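Local coordinates for inner membrane lipoprotein SadB (Salmonella enterica, PDB 4C47) that is required for proper surface display of the trimeric autotransporter adhesin SadA and may take a direct part in its biogenesis, at residues Tyr72-Pro77 with Leu178-Ile183; Thr80-Ile85 with Ala93-Ser98; Ile108-Val113 with Thr164-Thr169; Leu112-Ser117 with Leu158-Trp163. All blocks are in the same frame, centred on the assembly; numbering follows the deposited sequence.

Contact 1 (Tyr72-Pro77 with Leu178-Ile183); sequences YTELDP and LKYLKI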
# COMPACT_ATOMS: atom_id res chain seq x y z
N TYR A 72 -12.84 -6.44 -7.12
CA TYR A 72 -13.54 -7.19 -8.14
C TYR A 72 -13.07 -8.64 -8.10
O TYR A 72 -12.14 -8.98 -7.37
CB TYR A 72 -13.27 -6.59 -9.52
CG TYR A 72 -11.81 -6.24 -9.76
CD1 TYR A 72 -10.88 -7.23 -10.03
CD2 TYR A 72 -11.38 -4.92 -9.71
CE1 TYR A 72 -9.55 -6.92 -10.24
CE2 TYR A 72 -10.05 -4.60 -9.92
CZ TYR A 72 -9.14 -5.60 -10.19
OH TYR A 72 -7.81 -5.30 -10.40
N THR A 73 -13.72 -9.49 -8.89
CA THR A 73 -13.32 -10.89 -8.99
C THR A 73 -12.94 -11.22 -10.43
O THR A 73 -13.68 -10.90 -11.36
CB THR A 73 -14.45 -11.83 -8.50
OG1 THR A 73 -14.80 -11.51 -7.15
CG2 THR A 73 -14.00 -13.29 -8.57
N GLU A 74 -11.77 -11.83 -10.61
CA GLU A 74 -11.30 -12.22 -11.93
C GLU A 74 -11.27 -13.74 -12.07
O GLU A 74 -10.83 -14.44 -11.17
CB GLU A 74 -9.91 -11.65 -12.20
CG GLU A 74 -9.84 -10.14 -12.32
CD GLU A 74 -8.42 -9.65 -12.55
OE1 GLU A 74 -7.61 -9.70 -11.60
OE2 GLU A 74 -8.12 -9.22 -13.68
N LEU A 75 -11.73 -14.23 -13.22
CA LEU A 75 -11.82 -15.67 -13.45
C LEU A 75 -11.73 -16.04 -14.92
O LEU A 75 -11.95 -15.22 -15.81
CB LEU A 75 -13.10 -16.23 -12.82
CG LEU A 75 -14.44 -15.58 -13.19
CD1 LEU A 75 -15.04 -16.19 -14.44
CD2 LEU A 75 -15.42 -15.68 -12.03
N ASP A 76 -11.39 -17.31 -15.17
CA ASP A 76 -11.51 -17.91 -16.48
C ASP A 76 -12.78 -18.74 -16.45
O ASP A 76 -12.79 -19.83 -15.87
CB ASP A 76 -10.29 -18.79 -16.77
CG ASP A 76 -10.29 -19.36 -18.19
OD1 ASP A 76 -11.33 -19.29 -18.87
OD2 ASP A 76 -9.24 -19.89 -18.61
N PRO A 77 -13.86 -18.23 -17.06
CA PRO A 77 -15.18 -18.87 -17.00
C PRO A 77 -15.21 -20.26 -17.62
O PRO A 77 -16.16 -21.01 -17.39
CB PRO A 77 -16.07 -17.90 -17.80
CG PRO A 77 -15.14 -17.16 -18.69
CD PRO A 77 -13.86 -17.02 -17.90
N LEU A 178 -13.64 -17.02 -24.93
CA LEU A 178 -13.96 -16.38 -23.66
C LEU A 178 -13.18 -17.01 -22.51
O LEU A 178 -13.62 -18.00 -21.92
CB LEU A 178 -15.46 -16.46 -23.38
CG LEU A 178 -15.98 -15.77 -22.12
CD1 LEU A 178 -15.76 -14.27 -22.22
CD2 LEU A 178 -17.46 -16.08 -21.91
N LYS A 179 -12.02 -16.45 -22.20
CA LYS A 179 -11.19 -16.98 -21.12
C LYS A 179 -10.85 -15.94 -20.06
O LYS A 179 -10.03 -16.19 -19.18
CB LYS A 179 -9.91 -17.61 -21.68
CG LYS A 179 -10.16 -18.73 -22.66
CD LYS A 179 -8.92 -19.54 -22.92
CE LYS A 179 -9.18 -20.60 -23.98
NZ LYS A 179 -10.39 -21.40 -23.65
N TYR A 180 -11.49 -14.78 -20.15
CA TYR A 180 -11.30 -13.74 -19.14
C TYR A 180 -12.60 -13.04 -18.79
O TYR A 180 -13.28 -12.48 -19.65
CB TYR A 180 -10.27 -12.70 -19.59
CG TYR A 180 -10.02 -11.63 -18.55
CD1 TYR A 180 -9.27 -11.90 -17.42
CD2 TYR A 180 -10.54 -10.35 -18.70
CE1 TYR A 180 -9.04 -10.94 -16.46
CE2 TYR A 180 -10.32 -9.37 -17.74
CZ TYR A 180 -9.56 -9.67 -16.63
OH TYR A 180 -9.34 -8.71 -15.67
N LEU A 181 -12.94 -13.09 -17.50
CA LEU A 181 -14.10 -12.37 -16.99
C LEU A 181 -13.75 -11.69 -15.68
O LEU A 181 -13.28 -12.32 -14.73
CB LEU A 181 -15.29 -13.31 -16.80
CG LEU A 181 -16.56 -12.67 -16.25
CD1 LEU A 181 -17.02 -11.52 -17.14
CD2 LEU A 181 -17.66 -13.70 -16.09
N LYS A 182 -13.97 -10.38 -15.64
CA LYS A 182 -13.76 -9.57 -14.46
C LYS A 182 -15.11 -8.99 -14.08
O LYS A 182 -15.76 -8.31 -14.88
CB LYS A 182 -12.80 -8.43 -14.78
CG LYS A 182 -12.55 -7.45 -13.66
CD LYS A 182 -11.88 -6.20 -14.21
CE LYS A 182 -11.02 -5.51 -13.18
NZ LYS A 182 -10.22 -4.40 -13.79
N ILE A 183 -15.55 -9.27 -12.85
CA ILE A 183 -16.86 -8.82 -12.41
C ILE A 183 -16.82 -8.16 -11.03
O ILE A 183 -16.26 -8.70 -10.08
CB ILE A 183 -17.89 -9.97 -12.45
CG1 ILE A 183 -19.26 -9.48 -11.98
CG2 ILE A 183 -17.42 -11.16 -11.64
CD1 ILE A 183 -20.37 -10.48 -12.18
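A short antiparallel edge pairing, Thr73-Leu75 against Tyr180-Ile183, receives the chain as it leaves the long helix of the coiled-coil stalk and enters the beta sandwich. Thr73 and Ile183 exchange two backbone hydrogen bonds, Ile183 N reaching Thr73 O at 2.9 Å, and Leu75 and Leu181 repeat the scheme as the next hydrogen-bonded pair. Between them, Glu74 and Lys182 form a non-hydrogen-bonded pair whose side chains run side by side on the opposite face from Leu75 and Leu181.

Two tyrosine rings meet the side chains of Glu74 and Lys182. The Tyr72 ring is covered on one face by Lys182: CE sits over the ring centre, 3.3 Å from the centroid. Beyond it NZ, 4.1 Å from the same centroid, adds a cation-pi term. Glu74 OE2 comes to the edge of the Tyr180 ring in its plane; the OH-to-OE2 bond is modelled as very short, so its exact length is doubtful.

The face of Leu75, Leu181 and Ile183 is mostly apolar, with the Thr73 hydroxyl bonded to Ile84 O. Leu75 CD1 touches Leu181 CB at 3.7 Å, and past the strand end the Pro77 ring crosses the Leu178 side chain at about a right angle, CG to CG 3.8 Å.

On its far side the strand 180-186 pairs with strand 124-130, where Lys179 and Tyr180 both face Gly130 in a classic beta bulge. Leu181 and Ile183 pack on Trp129 and Met127 respectively, while Leu75 meets Phe83 and Leu181 meets Ile108 of the opposing sheet.

Contact 2 (Thr80-Ile85 with Ala93-Ser98); sequences THYFII and AGRILS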
# COMPACT_ATOMS: atom_id res chain seq x y z
N THR A 80 -13.95 -22.60 -14.53
CA THR A 80 -14.51 -22.21 -13.24
C THR A 80 -15.95 -22.67 -13.09
O THR A 80 -16.74 -22.60 -14.03
CB THR A 80 -14.42 -20.67 -13.05
OG1 THR A 80 -13.05 -20.29 -12.92
CG2 THR A 80 -15.18 -20.22 -11.80
N HIS A 81 -16.29 -23.16 -11.90
CA HIS A 81 -17.69 -23.35 -11.53
C HIS A 81 -18.09 -22.33 -10.47
O HIS A 81 -18.87 -21.42 -10.73
CB HIS A 81 -17.97 -24.77 -11.04
CG HIS A 81 -19.42 -25.06 -10.84
ND1 HIS A 81 -20.34 -25.02 -11.87
CD2 HIS A 81 -20.12 -25.38 -9.73
CE1 HIS A 81 -21.54 -25.31 -11.40
NE2 HIS A 81 -21.43 -25.54 -10.11
N TYR A 82 -17.53 -22.50 -9.27
CA TYR A 82 -17.79 -21.60 -8.15
C TYR A 82 -16.89 -20.37 -8.20
O TYR A 82 -15.73 -20.45 -8.60
CB TYR A 82 -17.55 -22.32 -6.81
CG TYR A 82 -18.60 -23.34 -6.44
CD1 TYR A 82 -19.95 -23.08 -6.64
CD2 TYR A 82 -18.25 -24.56 -5.87
CE1 TYR A 82 -20.92 -24.02 -6.30
CE2 TYR A 82 -19.20 -25.50 -5.53
CZ TYR A 82 -20.53 -25.22 -5.74
OH TYR A 82 -21.49 -26.15 -5.40
N PHE A 83 -17.44 -19.23 -7.79
CA PHE A 83 -16.64 -18.03 -7.56
C PHE A 83 -17.29 -17.12 -6.51
O PHE A 83 -18.48 -17.25 -6.23
CB PHE A 83 -16.38 -17.26 -8.86
CG PHE A 83 -17.61 -16.64 -9.46
CD1 PHE A 83 -18.39 -17.34 -10.37
CD2 PHE A 83 -17.99 -15.34 -9.13
CE1 PHE A 83 -19.51 -16.78 -10.94
CE2 PHE A 83 -19.12 -14.77 -9.69
CZ PHE A 83 -19.88 -15.49 -10.59
N ILE A 84 -16.51 -16.21 -5.94
CA ILE A 84 -17.01 -15.33 -4.90
C ILE A 84 -16.75 -13.87 -5.25
O ILE A 84 -15.67 -13.52 -5.72
CB ILE A 84 -16.35 -15.63 -3.53
CG1 ILE A 84 -16.70 -17.05 -3.05
CG2 ILE A 84 -16.77 -14.61 -2.48
CD1 ILE A 84 -18.07 -17.17 -2.44
N ILE A 85 -17.76 -13.02 -5.05
CA ILE A 85 -17.59 -11.58 -5.14
C ILE A 85 -17.83 -10.96 -3.77
O ILE A 85 -18.90 -11.10 -3.19
CB ILE A 85 -18.56 -10.94 -6.15
CG1 ILE A 85 -18.46 -11.63 -7.51
CG2 ILE A 85 -18.28 -9.45 -6.27
CD1 ILE A 85 -19.48 -11.12 -8.52
N ALA A 93 -22.00 -15.36 -3.81
CA ALA A 93 -21.35 -16.51 -4.44
C ALA A 93 -22.01 -16.73 -5.78
O ALA A 93 -23.14 -16.30 -6.00
CB ALA A 93 -21.46 -17.76 -3.57
N GLY A 94 -21.31 -17.40 -6.69
CA GLY A 94 -21.84 -17.66 -8.01
C GLY A 94 -21.41 -19.01 -8.53
O GLY A 94 -20.30 -19.47 -8.26
N ARG A 95 -22.30 -19.66 -9.27
CA ARG A 95 -21.98 -20.93 -9.91
C ARG A 95 -22.36 -20.89 -11.39
O ARG A 95 -23.48 -20.53 -11.75
CB ARG A 95 -22.66 -22.10 -9.19
CG ARG A 95 -24.18 -22.03 -9.15
CD ARG A 95 -24.77 -23.09 -8.23
NE ARG A 95 -26.23 -23.10 -8.31
CZ ARG A 95 -27.02 -23.79 -7.49
NH1 ARG A 95 -26.50 -24.52 -6.51
NH2 ARG A 95 -28.33 -23.73 -7.65
N ILE A 96 -21.41 -21.25 -12.25
CA ILE A 96 -21.62 -21.20 -13.69
C ILE A 96 -22.30 -22.48 -14.18
O ILE A 96 -21.75 -23.57 -14.06
CB ILE A 96 -20.30 -20.99 -14.45
CG1 ILE A 96 -19.64 -19.67 -14.02
CG2 ILE A 96 -20.55 -21.00 -15.94
CD1 ILE A 96 -18.40 -19.33 -14.80
N LEU A 97 -23.50 -22.33 -14.72
CA LEU A 97 -24.26 -23.46 -15.23
C LEU A 97 -23.82 -23.84 -16.64
O LEU A 97 -23.59 -25.02 -16.93
CB LEU A 97 -25.76 -23.16 -15.20
CG LEU A 97 -26.32 -22.71 -13.85
CD1 LEU A 97 -27.78 -22.31 -13.98
CD2 LEU A 97 -26.15 -23.80 -12.80
N SER A 98 -23.70 -22.84 -17.51
CA SER A 98 -23.29 -23.09 -18.89
C SER A 98 -22.85 -21.82 -19.60
O SER A 98 -23.28 -20.71 -19.26
CB SER A 98 -24.42 -23.74 -19.68
OG SER A 98 -25.53 -22.87 -19.80
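Phe83 lies flat on Gly94 in the tight half of this contact. Its chi1 of 67° sets CG on the side of the partner strand, and Gly94 CA stands over one face of the ring, offset toward the rim, 4.0 Å from the centroid. Gly94 has no side chain, which lets the ring come down on bare backbone; a CB there would clash with Phe83 CZ. The ring edge continues to Ile96, whose CG1 is 4.2 Å from Phe83 CE1. The same two residues, Phe83 and Gly94, exchange backbone hydrogen bonds, N to O in both directions, both 2.9 Å. On the reverse face Ile84 CD1 meets Ala93 CB at 3.6 Å, a close contact between buried residues.

The two segments are the arms of a beta hairpin whose first strand, 82-86, is the edge of a four-stranded antiparallel sheet. Leu75 and Leu110 touch Phe83 within the sandwich, so the ring belongs to the core between the sheets.

The solvent side is the end at His81 and Arg95. Arg95 CB is shared by two rings: it lies over one face of the exposed His81, 3.8 Å from NE2, and beside Tyr82 at the same distance from CD1. The remainder of Arg95 leads away, its NE forming a salt bridge with Asp111 OD2. Phe192 of a second subunit meets the Tyr82 ring edge-to-face, and Ile118 of that subunit packs on Ala93.

Contact 3 (Ile108-Val113 with Thr164-Thr169); sequences IHLDLV and TNVTLT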
# COMPACT_ATOMS: atom_id res chain seq x y z
N ILE A 108 -23.58 -16.41 -20.68
CA ILE A 108 -23.29 -17.19 -19.49
C ILE A 108 -24.53 -17.30 -18.62
O ILE A 108 -25.03 -16.29 -18.11
CB ILE A 108 -22.17 -16.58 -18.66
CG1 ILE A 108 -20.91 -16.39 -19.51
CG2 ILE A 108 -21.88 -17.44 -17.44
CD1 ILE A 108 -19.75 -15.79 -18.74
N HIS A 109 -25.03 -18.51 -18.46
CA HIS A 109 -26.11 -18.76 -17.52
C HIS A 109 -25.50 -19.18 -16.19
O HIS A 109 -24.73 -20.14 -16.14
CB HIS A 109 -27.04 -19.86 -18.04
CG HIS A 109 -27.69 -19.53 -19.34
ND1 HIS A 109 -28.92 -18.94 -19.43
CD2 HIS A 109 -27.26 -19.71 -20.62
CE1 HIS A 109 -29.24 -18.76 -20.70
NE2 HIS A 109 -28.25 -19.22 -21.44
N LEU A 110 -25.82 -18.45 -15.13
CA LEU A 110 -25.28 -18.77 -13.82
C LEU A 110 -26.32 -18.60 -12.72
O LEU A 110 -27.43 -18.13 -12.97
CB LEU A 110 -24.05 -17.93 -13.50
CG LEU A 110 -24.23 -16.42 -13.30
CD1 LEU A 110 -23.14 -15.88 -12.39
CD2 LEU A 110 -24.18 -15.71 -14.64
N ASP A 111 -25.95 -19.01 -11.51
CA ASP A 111 -26.74 -18.71 -10.33
C ASP A 111 -25.92 -17.81 -9.42
O ASP A 111 -24.73 -18.04 -9.21
CB ASP A 111 -27.14 -19.98 -9.58
CG ASP A 111 -28.23 -20.77 -10.29
OD1 ASP A 111 -29.05 -20.14 -10.99
OD2 ASP A 111 -28.27 -22.01 -10.14
N LEU A 112 -26.56 -16.77 -8.90
CA LEU A 112 -25.94 -15.94 -7.88
C LEU A 112 -26.69 -16.17 -6.57
O LEU A 112 -27.89 -16.45 -6.57
CB LEU A 112 -26.01 -14.46 -8.26
CG LEU A 112 -25.17 -13.98 -9.45
CD1 LEU A 112 -25.44 -12.51 -9.73
CD2 LEU A 112 -23.69 -14.21 -9.18
N VAL A 113 -25.97 -16.06 -5.46
CA VAL A 113 -26.59 -16.19 -4.15
C VAL A 113 -26.03 -15.18 -3.15
O VAL A 113 -24.82 -14.95 -3.07
CB VAL A 113 -26.46 -17.63 -3.59
CG1 VAL A 113 -25.00 -18.01 -3.36
CG2 VAL A 113 -27.26 -17.78 -2.31
N THR A 164 -30.07 -17.85 -7.34
CA THR A 164 -30.97 -17.16 -8.26
C THR A 164 -30.41 -17.08 -9.68
O THR A 164 -29.24 -16.74 -9.88
CB THR A 164 -31.28 -15.74 -7.75
OG1 THR A 164 -31.67 -15.81 -6.37
CG2 THR A 164 -32.41 -15.11 -8.56
N ASN A 165 -31.25 -17.40 -10.65
CA ASN A 165 -30.85 -17.42 -12.06
C ASN A 165 -30.49 -16.04 -12.61
O ASN A 165 -31.30 -15.11 -12.57
CB ASN A 165 -31.94 -18.06 -12.91
CG ASN A 165 -31.46 -19.33 -13.59
OD1 ASN A 165 -30.38 -19.36 -14.18
ND2 ASN A 165 -32.27 -20.38 -13.50
N VAL A 166 -29.27 -15.92 -13.13
CA VAL A 166 -28.80 -14.68 -13.73
C VAL A 166 -28.10 -14.98 -15.06
O VAL A 166 -27.34 -15.94 -15.17
CB VAL A 166 -27.84 -13.91 -12.80
CG1 VAL A 166 -27.26 -12.69 -13.49
CG2 VAL A 166 -28.55 -13.50 -11.52
N THR A 167 -28.38 -14.16 -16.07
CA THR A 167 -27.80 -14.33 -17.40
C THR A 167 -26.91 -13.16 -17.80
O THR A 167 -27.34 -12.01 -17.80
CB THR A 167 -28.90 -14.52 -18.47
OG1 THR A 167 -29.51 -15.80 -18.30
CG2 THR A 167 -28.30 -14.43 -19.87
N LEU A 168 -25.66 -13.47 -18.14
CA LEU A 168 -24.72 -12.46 -18.61
C LEU A 168 -24.53 -12.58 -20.11
O LEU A 168 -23.91 -13.53 -20.59
CB LEU A 168 -23.37 -12.62 -17.92
CG LEU A 168 -23.37 -12.70 -16.39
CD1 LEU A 168 -21.95 -12.86 -15.86
CD2 LEU A 168 -24.04 -11.47 -15.79
N THR A 169 -25.06 -11.62 -20.87
CA THR A 169 -24.87 -11.61 -22.31
C THR A 169 -23.61 -10.81 -22.64
O THR A 169 -23.54 -9.61 -22.38
CB THR A 169 -26.08 -11.04 -23.06
OG1 THR A 169 -26.06 -9.61 -23.01
CG2 THR A 169 -27.37 -11.56 -22.46
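Leu110 and Leu168 meet in the apolar first shell of this strand pair, their side chains crossing at a slant with Leu110 CD2 3.6 Å from Leu168 CG. The CG of Leu110 stands astride its own backbone, flanked by N and C (chi1 67°), and CD2 beyond it leans over the partner strand, 3.2 Å from Val166 O. Two residues on, Leu112 CD1 touches Val166 CG2 at 3.7 Å. At the other end Ile108 and Leu168 oppose each other through their CB atoms.

Six backbone hydrogen bonds hold these side chains in register. Ile108 with Leu168, Leu110 with Val166 and Leu112 with Thr164 are each doubly bonded antiparallel pairs; Val166 N to Leu110 O, at 2.9 Å, is almost straight at nitrogen (177°).

The alternate residues, His109, Asp111, Thr167 and Asn165, form the polar face. Asp111 OD1 rests against Asn165 CA at 3.4 Å, whereas OD2 is engaged on the other side by a salt bridge from Arg95 NE of strand 91-102. Thr164 OG1, at the strand start, bonds back to Ala162 O.

Farther out, Met152 of strand 148-153 packs on Val166 and Leu168, and Phe125 of strand 124-130 packs on Leu112; both come from the facing sheet. The chemistry thus alternates residue by residue: one face, turned to the sandwich interior, is mainly hydrocarbon, with Thr164 at its end, and on the other the buried carboxylate of Asp111 has its charge met by Arg95, which would be expected to keep it ionised.

Contact 4 (Leu112-Ser117 with Leu158-Trp163); sequences LVNLLS and LLPGAW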
# COMPACT_ATOMS: atom_id res chain seq x y z
N LEU A 112 -26.56 -16.77 -8.90
CA LEU A 112 -25.94 -15.94 -7.88
C LEU A 112 -26.69 -16.17 -6.57
O LEU A 112 -27.89 -16.45 -6.57
CB LEU A 112 -26.01 -14.46 -8.26
CG LEU A 112 -25.17 -13.98 -9.45
CD1 LEU A 112 -25.44 -12.51 -9.73
CD2 LEU A 112 -23.69 -14.21 -9.18
N VAL A 113 -25.97 -16.06 -5.46
CA VAL A 113 -26.59 -16.19 -4.15
C VAL A 113 -26.03 -15.18 -3.15
O VAL A 113 -24.82 -14.95 -3.07
CB VAL A 113 -26.46 -17.63 -3.59
CG1 VAL A 113 -25.00 -18.01 -3.36
CG2 VAL A 113 -27.26 -17.78 -2.31
N ASN A 114 -26.95 -14.54 -2.42
CA ASN A 114 -26.61 -13.58 -1.38
C ASN A 114 -26.10 -14.30 -0.14
O ASN A 114 -26.80 -15.12 0.45
CB ASN A 114 -27.83 -12.72 -1.06
CG ASN A 114 -27.60 -11.76 0.10
OD1 ASN A 114 -26.46 -11.46 0.46
ND2 ASN A 114 -28.69 -11.26 0.67
N LEU A 115 -24.86 -14.00 0.26
CA LEU A 115 -24.22 -14.68 1.38
C LEU A 115 -24.65 -14.09 2.72
O LEU A 115 -24.43 -14.70 3.76
CB LEU A 115 -22.70 -14.61 1.24
CG LEU A 115 -22.11 -15.28 0.01
CD1 LEU A 115 -20.58 -15.21 0.03
CD2 LEU A 115 -22.59 -16.73 -0.09
N LEU A 116 -25.26 -12.91 2.68
CA LEU A 116 -25.64 -12.20 3.89
C LEU A 116 -26.97 -12.71 4.44
O LEU A 116 -27.61 -13.58 3.85
CB LEU A 116 -25.71 -10.70 3.62
CG LEU A 116 -24.48 -10.07 2.96
CD1 LEU A 116 -24.65 -8.56 2.82
CD2 LEU A 116 -23.21 -10.41 3.74
N SER A 117 -27.38 -12.16 5.58
CA SER A 117 -28.59 -12.60 6.27
C SER A 117 -29.81 -11.73 5.95
O SER A 117 -30.91 -12.03 6.39
CB SER A 117 -28.35 -12.61 7.78
OG SER A 117 -28.05 -11.31 8.26
N LEU A 158 -32.10 -10.57 -4.48
CA LEU A 158 -31.40 -11.75 -4.00
C LEU A 158 -31.70 -12.01 -2.53
O LEU A 158 -31.19 -11.31 -1.65
CB LEU A 158 -29.89 -11.60 -4.21
CG LEU A 158 -29.43 -11.43 -5.66
CD1 LEU A 158 -27.94 -11.18 -5.72
CD2 LEU A 158 -29.81 -12.65 -6.49
N LEU A 159 -32.54 -13.00 -2.26
CA LEU A 159 -32.88 -13.39 -0.90
C LEU A 159 -31.74 -14.18 -0.29
O LEU A 159 -31.01 -14.88 -1.00
CB LEU A 159 -34.18 -14.21 -0.88
CG LEU A 159 -35.46 -13.43 -1.16
CD1 LEU A 159 -36.67 -14.34 -1.13
CD2 LEU A 159 -35.62 -12.29 -0.17
N PRO A 160 -31.56 -14.08 1.04
CA PRO A 160 -30.45 -14.77 1.72
C PRO A 160 -30.49 -16.28 1.51
O PRO A 160 -31.46 -16.92 1.89
CB PRO A 160 -30.70 -14.45 3.20
CG PRO A 160 -31.52 -13.23 3.21
CD PRO A 160 -32.38 -13.30 1.98
N GLY A 161 -29.44 -16.83 0.90
CA GLY A 161 -29.30 -18.27 0.76
C GLY A 161 -29.92 -18.85 -0.49
O GLY A 161 -29.76 -20.04 -0.78
N ALA A 162 -30.63 -18.02 -1.25
CA ALA A 162 -31.36 -18.49 -2.43
C ALA A 162 -30.58 -18.32 -3.73
O ALA A 162 -30.40 -17.20 -4.22
CB ALA A 162 -32.72 -17.80 -2.53
N TRP A 163 -30.12 -19.44 -4.28
CA TRP A 163 -29.50 -19.44 -5.60
C TRP A 163 -30.48 -18.89 -6.63
O TRP A 163 -31.59 -19.41 -6.78
CB TRP A 163 -29.08 -20.86 -5.99
CG TRP A 163 -27.90 -21.38 -5.23
CD1 TRP A 163 -27.92 -22.31 -4.23
CD2 TRP A 163 -26.53 -21.01 -5.40
NE1 TRP A 163 -26.64 -22.54 -3.77
CE2 TRP A 163 -25.77 -21.75 -4.47
CE3 TRP A 163 -25.87 -20.12 -6.26
CZ2 TRP A 163 -24.38 -21.63 -4.38
CZ3 TRP A 163 -24.49 -20.00 -6.16
CH2 TRP A 163 -23.76 -20.75 -5.22
O HOH W 1 -29.60 -14.75 -3.26
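Val113 CG1, with chi1 at 63°, stands over one face of the Trp163 indole. In Trp163, chi1 (-72°) sets CG anti to the carbonyl carbon and chi2 (105°) turns the indole so that its face meets this methyl, which is offset toward the rim of the ring system and 3.5 Å from the centroid of the six-membered ring. The other branch of Val113 addresses backbone: CG2 lies 3.4 Å from Gly161 C.

Asn114 carries the polar half. Its O accepts from Gly161 N at 3.2 Å, in the carbonyl plane. Its amide ND2 makes only a weak bond to Leu158 O, 3.4 Å away, having a stronger partner in Ile118 O. A water fills in where direct bonding stops: it accepts from Asn114 N at 2.8 Å and donates to both Leu159 O and Ala162 O. Pro160 closes the far end, its CB 3.3 Å from Leu116 O.

The interface of the trimer runs past this site. Asn114 O also accepts from Ser117 OG of a second subunit, whose Ile118 packs on Val113 and Trp163, and the Ser117 OG of this chain donates likewise to Asn114 O of the third.

Two turns meet here: a type II beta turn from Leu159 to Ala162, with Gly161 at the position that commonly takes glycine, and, where strand 105-114 ends, an Asx turn, Asn114 OD1 accepting from Leu116 N at 2.9 Å with the donor above the carbonyl plane.

Overall arrangement
Along the chain, contact 1 encloses the others: contact 2 closes first, and contacts 3 and 4 then open from the same strand, sharing Leu112 and Val113. Contact 1 belongs to one four-stranded sheet, contacts 2 and 3 to the other, so the distances from the centre of contact 1 to those of contacts 2 and 3, about 10 Å and about 14 Å, span the sandwich interior. Contacts 2 and 3, centres about 9 Å apart, are joined through neighbouring strands 91-102 and 105-114. Contact 4, at the end of strand 105-114, lies about 21 Å from contact 1 between centres. The domain thus runs from the stalk junction to neighbouring subunits, met at contacts 2 and 4, with Val113 shared with contact 3.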